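PDB 5NNP: N-terminal acetyltransferase-like protein from Chaetomium thermophilum, which probably serves as the TPR-type auxiliary subunit of a NatA-like N-terminal acetyltransferase, a helical scaffold that works together with the catalytic subunit. Local coordinates for residues Glu186-Leu191 / Lys216-Arg221; Tyr193-Ile198 / Glu205-His210; Ala151-Tyr156 / His167-Tyr172. All blocks are in the same frame, centred on the assembly; numbering follows the deposited sequence.

In the fold
From the N terminus, contact 3 comes first: helix 146-159 turns back as helix 162-175, and residues 151-156 and 167-172 close this hairpin before the next helix begins. Helix 185-200 then supplies one half of both remaining contacts. Residues 186-191 open contact 1, but the chain first folds helix 204-214 back onto 193-198, so contact 2 closes within the longer loop that contact 1 completes at residues 216-221. Contact 1 touches contact 2 at Leu-191 and His-210; contact 2 touches contact 3 through Tyr-193, Lys-194 and Ile-197, which lie against helix 162-175, Tyr-193 also reaching helix 146-159. Contacts 1 and 3 lie about 17 Å apart, centre to centre, and do not touch.

Contact 1. Residues Glu186-Leu191 / Lys216-Arg221; sequences EHSEAL and KHCLDR
The loop leading into helix 221-234 is pinned to helix 185-200 where Ser-188 meets Cys-218 and Leu-219. With its OG anti to the backbone N (chi1 173°), Ser-188 points this hydroxyl at the loop and accepts the N-H of Leu-219, N to OG 3.1 Å, in a nearly straight bond of 162°. A serine suits the place, because it is short enough to let the loop come close and still offers an acceptor to a backbone N-H that no helix serves. An alanine here would probably leave that N-H without its mate and the loop less firmly fixed. Beside the bond, Cys-218 packs against the same turn, its CB 3.3 Å from Ser-188 OG, while its SG rests 4.2 Å from Leu-191 CB, a compact apolar contact further along the helix.

Glu-189 bends at chi2, which turns its CD back toward the loop, and OE2 then lies 3.9 Å from Asp-220 CB. The two carboxylates are close, OE2 of Glu-189 to OD2 of Asp-220 4.2 Å, and Arg-538 makes salt bridges to both, which would probably offset their repulsion. A water donates to Glu-189 OE2 at 2.7 Å and accepts from Asp-220 N at 3.1 Å.

Arg-221 NH1 donates back to Lys-216 O at 3.0 Å, bracing the loop from within. Asp-220 is the N-cap of helix 221-234, its OD1 reaching Ala-223 N in a weak bond. The loop thus runs from helix 204-214 across the side of helix 185-200 and into helix 221-234.

Contact 2. Residues Tyr193-Ile198 / Glu205-His210; sequences YKNTII and ERALQH. With GOL (glycerol), chain L.
Asn-195 spends its amide nitrogen on two bonds to helix 204-214. ND2 reaches ND1 of His-210 at 3.0 Å in a nearly straight bond (170°) lying in the planes of both ring and amide, and also donates to the carbonyl O of Ala-207 at 2.8 Å. Since Tyr-231 OH is bonded to OD1 of Asn-195, both ends of this buried amide are engaged and its rotation is fixed, a task for which asparagine is well suited.

Further round the edge of the His-210 ring, a water bridges NE2 to Lys-194 NZ. At the end of its extended chain, NZ of Lys-194 also donates to O1 of a glycerol at 2.7 Å, a molecule probably left from crystallisation.

Apolar packing centres on Ile-198. Its CD1 sits over the His-210 face, 4.3 Å from the ring centroid in a CH-pi contact. Its CG2 meets Ala-207 CB at 3.8 Å and lies over the centre of the Arg-206 guanidinium, which Glu-166 and Asp-203 hold by salt bridges. The small Ala-207 lets the axes of segments 193-198 and 205-210 approach to 8.9 Å at 161°, giving the antiparallel helical hairpin from which TPR-like superhelices are built.

Contact 3. Residues Ala151-Tyr156 / His167-Tyr172; sequences ALAIAY and HILTTY
Ile-168 faces helix 146-159 and uses both of its branches there. CG1, anti to its own carbonyl carbon (chi1 -68°), comes up to the ring edge of Tyr-156, 3.8 Å from CE2, and lies equally near CD2 of Leu-152. The CD1 beyond it also meets Leu-152 CD2, at 3.8 Å. The other branch, CG2, settles over Ala-153, 3.9 Å from its N and 4.1 Å from its CB. A beta-branched residue suits this position, serving large neighbours with one arm and a small one with the other.

Next comes Leu-169, whose CG packs on Ala-153 CB at 3.7 Å. It also touches Tyr-193, Lys-194 and Ile-197, so it belongs to the interface with helix 185-200 as well. Thr-170 turns to that helix too, its OG1 bonded to Lys-194 NZ. One residue on, Thr-171 returns its hydroxyl to the preceding turn, OG1 to His-167 O 2.8 Å; the same oxygen also takes the backbone N-H of Thr-171. Tyr-172 meets Trp-149 ring to ring at about 55°.

No hydrogen bond crosses between the two segments; the join is apolar, and Ala-153, with no side chain beyond CB, receives both Ile-168 and Leu-169. Two adjacent helices packed antiparallel through small and branched apolar residues, and followed by further such pairs, are characteristic of a TPR-like alpha-solenoid.

Contact 1. Residues Glu186-Leu191 / Lys216-Arg221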
loop_
_atom_site.group_PDB
_atom_site.type_symbol
_atom_site.label_atom_id
_atom_site.label_comp_id
_atom_site.label_asym_id
_atom_site.label_seq_id
_atom_site.Cartn_x
_atom_site.Cartn_y
_atom_site.Cartn_z
ATOM N N GLU A 186 -21.077 -4.759 -14.984
ATOM C CA GLU A 186 -21.669 -4.453 -13.689
ATOM C C GLU A 186 -22.358 -5.691 -13.096
ATOM O O GLU A 186 -22.150 -6.045 -11.932
ATOM C CB GLU A 186 -22.665 -3.298 -13.815
ATOM C CG GLU A 186 -23.252 -2.823 -12.490
ATOM C CD GLU A 186 -24.364 -1.809 -12.682
ATOM O OE1 GLU A 186 -25.281 -2.071 -13.492
ATOM O OE2 GLU A 186 -24.325 -0.742 -12.034
ATOM N N HIS A 187 -23.168 -6.358 -13.910
ATOM C CA HIS A 187 -23.845 -7.566 -13.463
ATOM C C HIS A 187 -22.843 -8.670 -13.138
ATOM O O HIS A 187 -22.982 -9.349 -12.125
ATOM C CB HIS A 187 -24.847 -8.041 -14.509
ATOM C CG HIS A 187 -25.640 -9.231 -14.081
ATOM N ND1 HIS A 187 -26.563 -9.179 -13.057
ATOM C CD2 HIS A 187 -25.644 -10.508 -14.528
ATOM C CE1 HIS A 187 -27.099 -10.375 -12.894
ATOM N NE2 HIS A 187 -26.558 -11.200 -13.774
ATOM N N SER A 188 -21.825 -8.830 -13.978
ATOM C CA SER A 188 -20.770 -9.823 -13.740
ATOM C C SER A 188 -20.056 -9.621 -12.399
ATOM O O SER A 188 -19.906 -10.558 -11.610
ATOM C CB SER A 188 -19.749 -9.790 -14.871
ATOM O OG SER A 188 -18.642 -10.619 -14.570
ATOM N N GLU A 189 -19.617 -8.392 -12.159
ATOM C CA GLU A 189 -19.007 -8.012 -10.895
ATOM C C GLU A 189 -19.945 -8.176 -9.708
ATOM O O GLU A 189 -19.507 -8.559 -8.623
ATOM C CB GLU A 189 -18.514 -6.565 -10.973
ATOM C CG GLU A 189 -17.240 -6.425 -11.794
ATOM C CD GLU A 189 -16.095 -7.265 -11.242
ATOM O OE1 GLU A 189 -15.789 -7.143 -10.038
ATOM O OE2 GLU A 189 -15.508 -8.053 -12.013
ATOM N N ALA A 190 -21.236 -7.900 -9.919
ATOM C CA ALA A 190 -22.213 -8.048 -8.854
ATOM C C ALA A 190 -22.382 -9.512 -8.461
ATOM O O ALA A 190 -22.574 -9.814 -7.288
ATOM C CB ALA A 190 -23.546 -7.453 -9.255
ATOM N N LEU A 191 -22.320 -10.415 -9.440
ATOM C CA LEU A 191 -22.396 -11.848 -9.158
ATOM C C LEU A 191 -21.185 -12.319 -8.337
ATOM O O LEU A 191 -21.336 -13.055 -7.360
ATOM C CB LEU A 191 -22.496 -12.642 -10.450
ATOM C CG LEU A 191 -23.819 -12.541 -11.216
ATOM C CD1 LEU A 191 -23.646 -13.012 -12.642
ATOM C CD2 LEU A 191 -24.934 -13.327 -10.530
ATOM N N LYS A 216 -20.527 -18.734 -13.878
ATOM C CA LYS A 216 -19.718 -19.522 -14.799
ATOM C C LYS A 216 -19.044 -18.676 -15.871
ATOM O O LYS A 216 -17.870 -18.874 -16.187
ATOM C CB LYS A 216 -20.584 -20.593 -15.451
ATOM C CG LYS A 216 -19.824 -21.521 -16.351
ATOM C CD LYS A 216 -20.724 -22.575 -16.946
ATOM C CE LYS A 216 -19.886 -23.554 -17.748
ATOM N NZ LYS A 216 -20.716 -24.490 -18.545
ATOM N N HIS A 217 -19.788 -17.718 -16.408
ATOM C CA HIS A 217 -19.316 -16.934 -17.533
ATOM C C HIS A 217 -18.925 -15.506 -17.171
ATOM O O HIS A 217 -18.880 -14.653 -18.047
ATOM C CB HIS A 217 -20.393 -16.901 -18.622
ATOM C CG HIS A 217 -20.873 -18.255 -19.038
ATOM N ND1 HIS A 217 -20.116 -19.112 -19.807
ATOM C CD2 HIS A 217 -22.038 -18.901 -18.792
ATOM C CE1 HIS A 217 -20.789 -20.229 -20.015
ATOM N NE2 HIS A 217 -21.959 -20.126 -19.410
ATOM N N CYS A 218 -18.656 -15.231 -15.896
ATOM C CA CYS A 218 -18.219 -13.890 -15.499
ATOM C C CYS A 218 -16.938 -13.489 -16.234
ATOM O O CYS A 218 -16.151 -14.340 -16.632
ATOM C CB CYS A 218 -18.010 -13.813 -13.989
ATOM S SG CYS A 218 -19.538 -14.041 -13.041
ATOM N N LEU A 219 -16.749 -12.186 -16.421
ATOM C CA LEU A 219 -15.669 -11.663 -17.252
ATOM C C LEU A 219 -14.316 -11.704 -16.540
ATOM O O LEU A 219 -13.272 -11.833 -17.172
ATOM C CB LEU A 219 -15.998 -10.236 -17.692
ATOM C CG LEU A 219 -17.303 -10.154 -18.500
ATOM C CD1 LEU A 219 -17.661 -8.731 -18.870
ATOM C CD2 LEU A 219 -17.226 -10.997 -19.730
ATOM N N ASP A 220 -14.340 -11.595 -15.219
ATOM C CA ASP A 220 -13.127 -11.702 -14.435
ATOM C C ASP A 220 -12.709 -13.172 -14.365
ATOM O O ASP A 220 -13.043 -13.875 -13.413
ATOM C CB ASP A 220 -13.351 -11.109 -13.038
ATOM C CG ASP A 220 -12.063 -10.988 -12.234
ATOM O OD1 ASP A 220 -11.044 -11.584 -12.639
ATOM O OD2 ASP A 220 -12.072 -10.306 -11.186
ATOM N N ARG A 221 -11.976 -13.628 -15.376
ATOM C CA ARG A 221 -11.700 -15.055 -15.543
ATOM C C ARG A 221 -10.820 -15.645 -14.433
ATOM O O ARG A 221 -11.078 -16.750 -13.943
ATOM C CB ARG A 221 -11.052 -15.311 -16.908
ATOM C CG ARG A 221 -11.999 -15.151 -18.112
ATOM C CD ARG A 221 -13.298 -15.938 -17.978
ATOM N NE ARG A 221 -13.108 -17.369 -17.731
ATOM C CZ ARG A 221 -14.026 -18.155 -17.162
ATOM N NH1 ARG A 221 -15.199 -17.644 -16.775
ATOM N NH2 ARG A 221 -13.770 -19.449 -16.966
HETATM O O HOH W 1 -16.475 -9.901 -13.804
#

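Contact 2. Residues Tyr193-Ile198 / Glu205-His210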
loop_
_atom_site.group_PDB
_atom_site.type_symbol
_atom_site.label_atom_id
_atom_site.label_comp_id
_atom_site.label_asym_id
_atom_site.label_seq_id
_atom_site.Cartn_x
_atom_site.Cartn_y
_atom_site.Cartn_z
ATOM N N TYR A 193 -19.218 -10.516 -6.393
ATOM C CA TYR A 193 -19.270 -9.905 -5.065
ATOM C C TYR A 193 -20.173 -10.708 -4.121
ATOM O O TYR A 193 -19.761 -11.058 -3.003
ATOM C CB TYR A 193 -19.735 -8.448 -5.162
ATOM C CG TYR A 193 -19.871 -7.739 -3.828
ATOM C CD1 TYR A 193 -18.826 -7.718 -2.918
ATOM C CD2 TYR A 193 -21.046 -7.070 -3.490
ATOM C CE1 TYR A 193 -18.952 -7.065 -1.690
ATOM C CE2 TYR A 193 -21.180 -6.409 -2.275
ATOM C CZ TYR A 193 -20.133 -6.411 -1.378
ATOM O OH TYR A 193 -20.278 -5.757 -0.173
ATOM N N LYS A 194 -21.387 -11.020 -4.580
ATOM C CA LYS A 194 -22.304 -11.897 -3.841
ATOM C C LYS A 194 -21.655 -13.248 -3.540
ATOM O O LYS A 194 -21.788 -13.770 -2.428
ATOM C CB LYS A 194 -23.613 -12.109 -4.613
ATOM C CG LYS A 194 -24.575 -13.166 -3.977
ATOM C CD LYS A 194 -25.815 -13.450 -4.857
ATOM C CE LYS A 194 -26.754 -14.443 -4.235
ATOM N NZ LYS A 194 -27.909 -14.819 -5.132
ATOM N N ASN A 195 -20.957 -13.821 -4.522
ATOM C CA ASN A 195 -20.268 -15.087 -4.294
ATOM C C ASN A 195 -19.256 -14.975 -3.148
ATOM O O ASN A 195 -19.227 -15.834 -2.270
ATOM C CB ASN A 195 -19.565 -15.595 -5.561
ATOM C CG ASN A 195 -19.056 -17.042 -5.410
ATOM O OD1 ASN A 195 -17.911 -17.269 -5.005
ATOM N ND2 ASN A 195 -19.924 -18.025 -5.719
ATOM N N THR A 196 -18.438 -13.922 -3.137
ATOM C CA THR A 196 -17.472 -13.792 -2.053
ATOM C C THR A 196 -18.212 -13.658 -0.723
ATOM O O THR A 196 -17.734 -14.124 0.306
ATOM C CB THR A 196 -16.513 -12.600 -2.244
ATOM O OG1 THR A 196 -17.239 -11.365 -2.217
ATOM C CG2 THR A 196 -15.757 -12.722 -3.546
ATOM N N ILE A 197 -19.396 -13.055 -0.750
ATOM C CA ILE A 197 -20.164 -12.871 0.484
ATOM C C ILE A 197 -20.663 -14.202 1.041
ATOM O O ILE A 197 -20.585 -14.444 2.247
ATOM C CB ILE A 197 -21.343 -11.893 0.271
ATOM C CG1 ILE A 197 -20.784 -10.473 0.183
ATOM C CG2 ILE A 197 -22.344 -11.986 1.412
ATOM C CD1 ILE A 197 -21.779 -9.404 -0.226
ATOM N N ILE A 198 -21.153 -15.068 0.162
ATOM C CA ILE A 198 -21.542 -16.409 0.570
ATOM C C ILE A 198 -20.385 -17.168 1.229
ATOM O O ILE A 198 -20.568 -17.841 2.229
ATOM C CB ILE A 198 -22.060 -17.225 -0.625
ATOM C CG1 ILE A 198 -23.312 -16.561 -1.212
ATOM C CG2 ILE A 198 -22.354 -18.667 -0.198
ATOM C CD1 ILE A 198 -23.893 -17.258 -2.450
ATOM N N GLU A 205 -19.712 -24.898 0.541
ATOM C CA GLU A 205 -20.536 -25.764 -0.283
ATOM C C GLU A 205 -21.454 -24.944 -1.199
ATOM O O GLU A 205 -21.582 -25.218 -2.388
ATOM C CB GLU A 205 -21.361 -26.687 0.611
ATOM C CG GLU A 205 -22.323 -27.585 -0.129
ATOM C CD GLU A 205 -21.616 -28.711 -0.842
ATOM O OE1 GLU A 205 -20.552 -29.134 -0.345
ATOM O OE2 GLU A 205 -22.117 -29.166 -1.893
ATOM N N ARG A 206 -22.093 -23.930 -0.638
ATOM C CA ARG A 206 -23.064 -23.160 -1.393
ATOM C C ARG A 206 -22.393 -22.216 -2.376
ATOM O O ARG A 206 -22.910 -21.976 -3.470
ATOM C CB ARG A 206 -23.958 -22.372 -0.447
ATOM C CG ARG A 206 -25.304 -22.030 -1.031
ATOM C CD ARG A 206 -26.171 -21.406 0.018
ATOM N NE ARG A 206 -26.245 -19.954 -0.112
ATOM C CZ ARG A 206 -25.897 -19.105 0.845
ATOM N NH1 ARG A 206 -25.433 -19.554 2.009
ATOM N NH2 ARG A 206 -26.023 -17.810 0.641
ATOM N N ALA A 207 -21.246 -21.676 -1.980
ATOM C CA ALA A 207 -20.515 -20.748 -2.824
ATOM C C ALA A 207 -20.012 -21.425 -4.103
ATOM O O ALA A 207 -19.989 -20.804 -5.175
ATOM C CB ALA A 207 -19.352 -20.127 -2.048
ATOM N N LEU A 208 -19.601 -22.684 -3.995
ATOM C CA LEU A 208 -19.150 -23.423 -5.170
ATOM C C LEU A 208 -20.331 -23.665 -6.108
ATOM O O LEU A 208 -20.248 -23.483 -7.323
ATOM C CB LEU A 208 -18.505 -24.754 -4.776
ATOM C CG LEU A 208 -17.947 -25.550 -5.962
ATOM C CD1 LEU A 208 -16.977 -24.696 -6.764
ATOM C CD2 LEU A 208 -17.279 -26.823 -5.507
ATOM N N GLN A 209 -21.436 -24.080 -5.511
ATOM C CA GLN A 209 -22.696 -24.238 -6.210
ATOM C C GLN A 209 -23.096 -22.948 -6.941
ATOM O O GLN A 209 -23.491 -22.982 -8.111
ATOM C CB GLN A 209 -23.771 -24.668 -5.211
ATOM C CG GLN A 209 -25.207 -24.550 -5.699
ATOM C CD GLN A 209 -26.225 -24.743 -4.571
ATOM O OE1 GLN A 209 -25.951 -25.419 -3.575
ATOM N NE2 GLN A 209 -27.403 -24.141 -4.725
ATOM N N HIS A 210 -22.981 -21.812 -6.255
ATOM C CA HIS A 210 -23.365 -20.530 -6.841
ATOM C C HIS A 210 -22.364 -20.104 -7.902
ATOM O O HIS A 210 -22.723 -19.457 -8.884
ATOM C CB HIS A 210 -23.487 -19.451 -5.761
ATOM C CG HIS A 210 -23.716 -18.073 -6.299
ATOM N ND1 HIS A 210 -22.708 -17.134 -6.409
ATOM C CD2 HIS A 210 -24.841 -17.468 -6.750
ATOM C CE1 HIS A 210 -23.202 -16.014 -6.904
ATOM N NE2 HIS A 210 -24.496 -16.191 -7.118
HETATM C C1 GOL L . -28.412 -17.981 -4.075
HETATM O O1 GOL L . -28.297 -17.474 -5.394
HETATM C C2 GOL L . -27.271 -18.947 -3.739
HETATM O O2 GOL L . -27.186 -19.146 -2.339
HETATM C C3 GOL L . -27.473 -20.290 -4.447
HETATM O O3 GOL L . -26.322 -21.119 -4.380
HETATM O O HOH W 2 -26.801 -14.998 -7.900
#

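Contact 3. Residues Ala151-Tyr156 / His167-Tyr172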
loop_
_atom_site.group_PDB
_atom_site.type_symbol
_atom_site.label_atom_id
_atom_site.label_comp_id
_atom_site.label_asym_id
_atom_site.label_seq_id
_atom_site.Cartn_x
_atom_site.Cartn_y
_atom_site.Cartn_z
ATOM N N ALA A 151 -24.733 -0.487 -3.168
ATOM C CA ALA A 151 -24.257 0.354 -2.075
ATOM C C ALA A 151 -24.838 -0.053 -0.719
ATOM O O ALA A 151 -24.104 -0.129 0.264
ATOM C CB ALA A 151 -24.576 1.813 -2.362
ATOM N N LEU A 152 -26.150 -0.318 -0.666
ATOM C CA LEU A 152 -26.774 -0.749 0.583
ATOM C C LEU A 152 -26.268 -2.133 0.971
ATOM O O LEU A 152 -26.064 -2.398 2.151
ATOM C CB LEU A 152 -28.308 -0.754 0.500
ATOM C CG LEU A 152 -29.004 -1.362 1.747
ATOM C CD1 LEU A 152 -28.710 -0.579 3.047
ATOM C CD2 LEU A 152 -30.498 -1.568 1.563
ATOM N N ALA A 153 -26.047 -3.008 -0.007
ATOM C CA ALA A 153 -25.402 -4.293 0.265
ATOM C C ALA A 153 -23.975 -4.117 0.833
ATOM O O ALA A 153 -23.592 -4.788 1.798
ATOM C CB ALA A 153 -25.369 -5.130 -0.979
ATOM N N ILE A 154 -23.205 -3.194 0.252
ATOM C CA ILE A 154 -21.860 -2.910 0.749
ATOM C C ILE A 154 -21.883 -2.399 2.200
ATOM O O ILE A 154 -21.085 -2.846 3.032
ATOM C CB ILE A 154 -21.134 -1.886 -0.146
ATOM C CG1 ILE A 154 -20.779 -2.516 -1.494
ATOM C CG2 ILE A 154 -19.886 -1.371 0.522
ATOM C CD1 ILE A 154 -20.689 -1.520 -2.614
ATOM N N ALA A 155 -22.804 -1.485 2.507
ATOM C CA ALA A 155 -22.901 -0.930 3.857
ATOM C C ALA A 155 -23.191 -2.025 4.870
ATOM O O ALA A 155 -22.591 -2.062 5.955
ATOM C CB ALA A 155 -23.962 0.127 3.927
ATOM N N TYR A 156 -24.118 -2.914 4.516
ATOM C CA TYR A 156 -24.442 -4.043 5.384
ATOM C C TYR A 156 -23.230 -4.953 5.565
ATOM O O TYR A 156 -22.905 -5.363 6.677
ATOM C CB TYR A 156 -25.600 -4.853 4.806
ATOM C CG TYR A 156 -26.974 -4.346 5.154
ATOM C CD1 TYR A 156 -27.287 -3.946 6.444
ATOM C CD2 TYR A 156 -27.970 -4.298 4.194
ATOM C CE1 TYR A 156 -28.573 -3.498 6.760
ATOM C CE2 TYR A 156 -29.227 -3.849 4.490
ATOM C CZ TYR A 156 -29.532 -3.451 5.764
ATOM O OH TYR A 156 -30.803 -3.005 6.016
ATOM N N HIS A 167 -29.000 -10.688 1.015
ATOM C CA HIS A 167 -30.420 -10.477 0.773
ATOM C C HIS A 167 -30.688 -9.298 -0.175
ATOM O O HIS A 167 -31.520 -9.391 -1.076
ATOM C CB HIS A 167 -31.124 -10.262 2.116
ATOM C CG HIS A 167 -32.590 -9.991 1.999
ATOM N ND1 HIS A 167 -33.150 -8.782 2.352
ATOM C CD2 HIS A 167 -33.614 -10.772 1.583
ATOM C CE1 HIS A 167 -34.454 -8.829 2.157
ATOM N NE2 HIS A 167 -34.761 -10.024 1.691
ATOM N N ILE A 168 -29.979 -8.188 0.033
ATOM C CA ILE A 168 -30.172 -6.997 -0.785
ATOM C C ILE A 168 -29.722 -7.283 -2.210
ATOM O O ILE A 168 -30.405 -6.897 -3.163
ATOM C CB ILE A 168 -29.415 -5.783 -0.214
ATOM C CG1 ILE A 168 -30.035 -5.349 1.120
ATOM C CG2 ILE A 168 -29.433 -4.624 -1.183
ATOM C CD1 ILE A 168 -31.586 -5.211 1.071
ATOM N N LEU A 169 -28.601 -7.997 -2.353
ATOM C CA LEU A 169 -28.075 -8.360 -3.665
ATOM C C LEU A 169 -29.018 -9.292 -4.406
ATOM O O LEU A 169 -29.304 -9.086 -5.596
ATOM C CB LEU A 169 -26.699 -9.006 -3.540
ATOM C CG LEU A 169 -25.568 -8.013 -3.242
ATOM C CD1 LEU A 169 -24.272 -8.726 -2.851
ATOM C CD2 LEU A 169 -25.342 -7.104 -4.425
ATOM N N THR A 170 -29.508 -10.315 -3.708
ATOM C CA THR A 170 -30.402 -11.258 -4.345
ATOM C C THR A 170 -31.746 -10.609 -4.669
ATOM O O THR A 170 -32.384 -10.954 -5.670
ATOM C CB THR A 170 -30.654 -12.491 -3.472
ATOM O OG1 THR A 170 -29.418 -13.176 -3.222
ATOM C CG2 THR A 170 -31.647 -13.434 -4.174
ATOM N N THR A 171 -32.188 -9.675 -3.831
ATOM C CA THR A 171 -33.475 -9.024 -4.072
ATOM C C THR A 171 -33.428 -8.280 -5.398
ATOM O O THR A 171 -34.367 -8.368 -6.195
ATOM C CB THR A 171 -33.866 -8.063 -2.930
ATOM O OG1 THR A 171 -34.130 -8.830 -1.751
ATOM C CG2 THR A 171 -35.123 -7.279 -3.280
ATOM N N TYR A 172 -32.319 -7.586 -5.651
ATOM C CA TYR A 172 -32.152 -6.903 -6.926
ATOM C C TYR A 172 -32.231 -7.876 -8.097
ATOM O O TYR A 172 -33.025 -7.676 -9.021
ATOM C CB TYR A 172 -30.832 -6.129 -7.007
ATOM C CG TYR A 172 -30.777 -5.397 -8.314
ATOM C CD1 TYR A 172 -31.415 -4.182 -8.459
ATOM C CD2 TYR A 172 -30.182 -5.960 -9.432
ATOM C CE1 TYR A 172 -31.428 -3.524 -9.661
ATOM C CE2 TYR A 172 -30.188 -5.306 -10.645
ATOM C CZ TYR A 172 -30.815 -4.085 -10.750
ATOM O OH TYR A 172 -30.843 -3.407 -11.945
#